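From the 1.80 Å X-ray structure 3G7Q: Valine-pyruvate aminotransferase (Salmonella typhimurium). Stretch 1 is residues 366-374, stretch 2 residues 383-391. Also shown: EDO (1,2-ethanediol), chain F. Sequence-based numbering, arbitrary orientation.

Stretch 1 (366-374) LMVPGHYFF
Stretch 2, residues 383-391: HTHQCMRMN

Residues 383-391 of valine-pyruvate aminotransferase pass from a 3-10 segment into a strand that runs antiparallel to a short strand at 368-369, and the two stretches together bury 701 Å². His 383 (phi/psi -45/-39, chi1 t) lies with Thr 384 in a 3-10 segment; its CD2 lies 4.5 Å from Phe 374 CZ, which approaches the edge of the imidazole. The O of His 383 accepts a hydrogen bond from Gln 386 N at 2.9 Å.

Thr 384 (-62/-22, chi1 p) points toward stretch 1 and serves it with both branches. Its CG2 sits over the face of the Phe 374 ring, 3.5 Å from the centroid and 15° off the normal, a CH-pi contact. Its OG1 shares a 2.8 Å hydrogen bond with His 371 ND1, near the plane of that imidazole, as suits the in-plane lone pair or N-H of a ring nitrogen. Phe 374 (chi1 m, chi2 93°) and His 371 (chi1 t, chi2 64°) are thereby both tied to one residue.

His 385 (-95/14, chi1 m, chi2 -76°) forms an offset stack with His 371, centroids 4.2 Å apart and planes at 23°. His 371 ND1 and His 385 NE2 are 3.5 Å apart, but the angle is too poor for a hydrogen bond. Gln 386 (-120/7) points away and makes no contact with stretch 1.

Cys 387 (-120/157, chi1 m) lies in the strand, and its O accepts a hydrogen bond from Gly 370 N at 2.8 Å. Gly 370 (-66/-26) fits here because it lacks a CB: an ideal one would clash with Cys 387 O at 2.7 Å. Beyond it, stretch 1 turns through 371-372, with Phe 373 N hydrogen-bonded to Gly 370 O at 3.0 Å.

Met 388 (-145/151; chi m, t, p), like Met 367 and Met 390 a selenomethionine, is the non-hydrogen-bonded partner of Pro 369, CA to CA 4.6 Å, their side chains on the same face. Its CE reaches Met 367 CB at 3.7 Å and Pro 369 CD at 4.2 Å, while its CA lies 3.2 Å from Val 368 O in a CA-H...O contact.

Arg 389 (-106/137) pairs with Val 368 (-100/124), CA to CA 5.0 Å, through Val 368 N to Arg 389 O (3.0 Å, 176°) and Arg 389 N to Val 368 O (2.9 Å, 160°). On their shared face, the arginine (chi t, t, p, chi4 -175°) brings NH2 to 3.8 Å from Val 368 CG2, and CZ of Phe 373 (chi1 m, chi2 89°) lies over its guanidinium.

Met 390 (-128/159; chi p, t, m) places SE 4.1 Å from CE of Met 367 (chi m, t, t). Asn 391 lies beyond reach.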

# COMPACT_ATOMS: atom_id res chain seq x y z
N LEU A 366 -11.43 -14.23 -22.65
CA LEU A 366 -11.16 -12.88 -22.26
C LEU A 366 -9.74 -12.43 -22.64
O LEU A 366 -8.77 -13.08 -22.26
CB LEU A 366 -11.36 -12.72 -20.76
CG LEU A 366 -12.80 -12.86 -20.25
CD1 LEU A 366 -12.73 -12.79 -18.75
CD2 LEU A 366 -13.76 -11.79 -20.84
N MSE A 367 -9.67 -11.30 -23.37
CA MSE A 367 -8.43 -10.61 -23.75
C MSE A 367 -8.72 -9.13 -23.52
O MSE A 367 -9.87 -8.76 -23.28
CB MSE A 367 -8.05 -10.89 -25.21
CG MSE A 367 -7.81 -12.33 -25.45
SE MSE A 367 -7.28 -12.58 -27.34
CE MSE A 367 -6.71 -14.45 -27.25
N VAL A 368 -7.69 -8.28 -23.54
CA VAL A 368 -7.90 -6.85 -23.27
C VAL A 368 -7.96 -6.02 -24.54
O VAL A 368 -7.06 -6.08 -25.37
CB VAL A 368 -6.81 -6.24 -22.35
CG1 VAL A 368 -7.25 -4.85 -21.88
CG2 VAL A 368 -6.54 -7.16 -21.14
N PRO A 369 -9.04 -5.27 -24.74
CA PRO A 369 -9.05 -4.39 -25.91
C PRO A 369 -7.91 -3.38 -25.85
O PRO A 369 -7.65 -2.78 -24.80
CB PRO A 369 -10.42 -3.69 -25.81
CG PRO A 369 -11.21 -4.56 -24.98
CD PRO A 369 -10.31 -5.21 -24.00
N GLY A 370 -7.25 -3.18 -26.97
CA GLY A 370 -6.08 -2.31 -27.04
C GLY A 370 -6.29 -0.83 -26.81
O GLY A 370 -5.39 -0.14 -26.35
N HIS A 371 -7.48 -0.34 -27.09
CA HIS A 371 -7.71 1.10 -27.02
C HIS A 371 -7.43 1.68 -25.66
O HIS A 371 -7.04 2.84 -25.55
CB HIS A 371 -9.14 1.44 -27.44
CG HIS A 371 -9.46 2.90 -27.40
ND1 HIS A 371 -8.84 3.83 -28.22
CD2 HIS A 371 -10.38 3.58 -26.68
CE1 HIS A 371 -9.34 5.02 -27.97
NE2 HIS A 371 -10.29 4.90 -27.05
N TYR A 372 -7.58 0.86 -24.64
CA TYR A 372 -7.41 1.31 -23.29
C TYR A 372 -5.97 1.64 -22.90
O TYR A 372 -5.76 2.31 -21.89
CB TYR A 372 -8.06 0.29 -22.34
CG TYR A 372 -9.54 0.05 -22.66
CD1 TYR A 372 -10.43 1.12 -22.76
CD2 TYR A 372 -10.04 -1.23 -22.83
CE1 TYR A 372 -11.78 0.92 -23.06
CE2 TYR A 372 -11.39 -1.44 -23.12
CZ TYR A 372 -12.26 -0.37 -23.24
OH TYR A 372 -13.61 -0.59 -23.51
N PHE A 373 -4.99 1.25 -23.72
CA PHE A 373 -3.58 1.53 -23.45
C PHE A 373 -3.02 2.79 -24.13
O PHE A 373 -1.80 2.96 -24.19
CB PHE A 373 -2.73 0.32 -23.85
CG PHE A 373 -3.09 -0.94 -23.13
CD1 PHE A 373 -4.06 -1.80 -23.63
CD2 PHE A 373 -2.48 -1.28 -21.93
CE1 PHE A 373 -4.39 -2.99 -22.96
CE2 PHE A 373 -2.82 -2.44 -21.26
CZ PHE A 373 -3.78 -3.30 -21.78
N PHE A 374 -3.90 3.63 -24.69
CA PHE A 374 -3.49 4.83 -25.40
C PHE A 374 -4.17 6.10 -24.89
O PHE A 374 -4.63 6.91 -25.68
CB PHE A 374 -3.86 4.73 -26.88
CG PHE A 374 -3.15 3.66 -27.63
CD1 PHE A 374 -3.72 2.40 -27.76
CD2 PHE A 374 -1.98 3.94 -28.30
CE1 PHE A 374 -3.09 1.44 -28.48
CE2 PHE A 374 -1.35 2.96 -29.04
CZ PHE A 374 -1.91 1.71 -29.13
N HIS A 383 -6.09 2.61 -35.57
CA HIS A 383 -5.21 1.54 -35.10
C HIS A 383 -5.47 1.08 -33.67
O HIS A 383 -5.40 -0.13 -33.39
CB HIS A 383 -3.77 2.04 -35.19
CG HIS A 383 -2.74 1.05 -34.72
ND1 HIS A 383 -2.26 0.05 -35.53
CD2 HIS A 383 -2.06 0.95 -33.55
CE1 HIS A 383 -1.35 -0.65 -34.86
NE2 HIS A 383 -1.21 -0.12 -33.66
N THR A 384 -5.78 1.99 -32.76
CA THR A 384 -6.00 1.61 -31.36
C THR A 384 -7.19 0.66 -31.21
O THR A 384 -7.27 -0.07 -30.23
CB THR A 384 -6.20 2.83 -30.44
OG1 THR A 384 -7.46 3.47 -30.68
CG2 THR A 384 -5.04 3.83 -30.63
N HIS A 385 -8.09 0.67 -32.19
CA HIS A 385 -9.25 -0.21 -32.17
C HIS A 385 -9.04 -1.51 -32.94
O HIS A 385 -10.00 -2.24 -33.21
CB HIS A 385 -10.45 0.57 -32.72
CG HIS A 385 -10.84 1.71 -31.86
ND1 HIS A 385 -11.52 1.51 -30.68
CD2 HIS A 385 -10.58 3.03 -31.94
CE1 HIS A 385 -11.71 2.68 -30.09
NE2 HIS A 385 -11.14 3.62 -30.83
N GLN A 386 -7.80 -1.82 -33.28
CA GLN A 386 -7.49 -3.03 -34.03
C GLN A 386 -6.55 -3.95 -33.25
O GLN A 386 -6.12 -4.95 -33.80
CB GLN A 386 -6.85 -2.66 -35.37
CG GLN A 386 -7.77 -1.84 -36.24
CD GLN A 386 -7.13 -1.33 -37.52
OE1 GLN A 386 -6.00 -1.68 -37.90
NE2 GLN A 386 -7.89 -0.49 -38.21
N CYS A 387 -6.25 -3.62 -31.99
CA CYS A 387 -5.30 -4.39 -31.19
C CYS A 387 -5.92 -4.96 -29.94
O CYS A 387 -6.94 -4.46 -29.45
CB CYS A 387 -4.11 -3.52 -30.78
SG CYS A 387 -3.13 -2.77 -32.09
N MSE A 388 -5.31 -6.03 -29.43
CA MSE A 388 -5.68 -6.63 -28.17
C MSE A 388 -4.45 -7.14 -27.46
O MSE A 388 -3.47 -7.51 -28.10
CB MSE A 388 -6.64 -7.81 -28.35
CG MSE A 388 -7.96 -7.42 -29.00
SE MSE A 388 -9.35 -8.77 -28.69
CE MSE A 388 -9.53 -7.99 -27.01
N ARG A 389 -4.50 -7.16 -26.13
CA ARG A 389 -3.42 -7.76 -25.36
C ARG A 389 -3.85 -9.11 -24.80
O ARG A 389 -4.96 -9.26 -24.28
CB ARG A 389 -3.07 -6.88 -24.17
CG ARG A 389 -1.80 -7.31 -23.43
CD ARG A 389 -1.67 -6.60 -22.06
NE ARG A 389 -2.53 -7.19 -21.02
CZ ARG A 389 -2.67 -6.70 -19.78
NH1 ARG A 389 -2.02 -5.61 -19.41
NH2 ARG A 389 -3.48 -7.30 -18.92
N MSE A 390 -2.95 -10.08 -24.87
CA MSE A 390 -3.13 -11.37 -24.21
C MSE A 390 -1.90 -11.69 -23.36
O MSE A 390 -0.81 -11.16 -23.61
CB MSE A 390 -3.37 -12.50 -25.21
CG MSE A 390 -2.27 -12.71 -26.21
SE MSE A 390 -2.59 -14.46 -27.13
CE MSE A 390 -1.93 -15.65 -25.81
N ASN A 391 -2.10 -12.58 -22.39
CA ASN A 391 -1.04 -13.07 -21.50
C ASN A 391 -0.67 -14.46 -22.02
O ASN A 391 -1.57 -15.28 -22.20
CB ASN A 391 -1.56 -13.11 -20.06
CG ASN A 391 -0.51 -13.53 -19.06
OD1 ASN A 391 0.24 -14.47 -19.31
ND2 ASN A 391 -0.50 -12.86 -17.89
C1 EDO F . -14.15 -3.75 -22.67
O1 EDO F . -14.56 -3.08 -23.87
C2 EDO F . -15.38 -4.15 -21.84
O2 EDO F . -16.11 -3.00 -21.40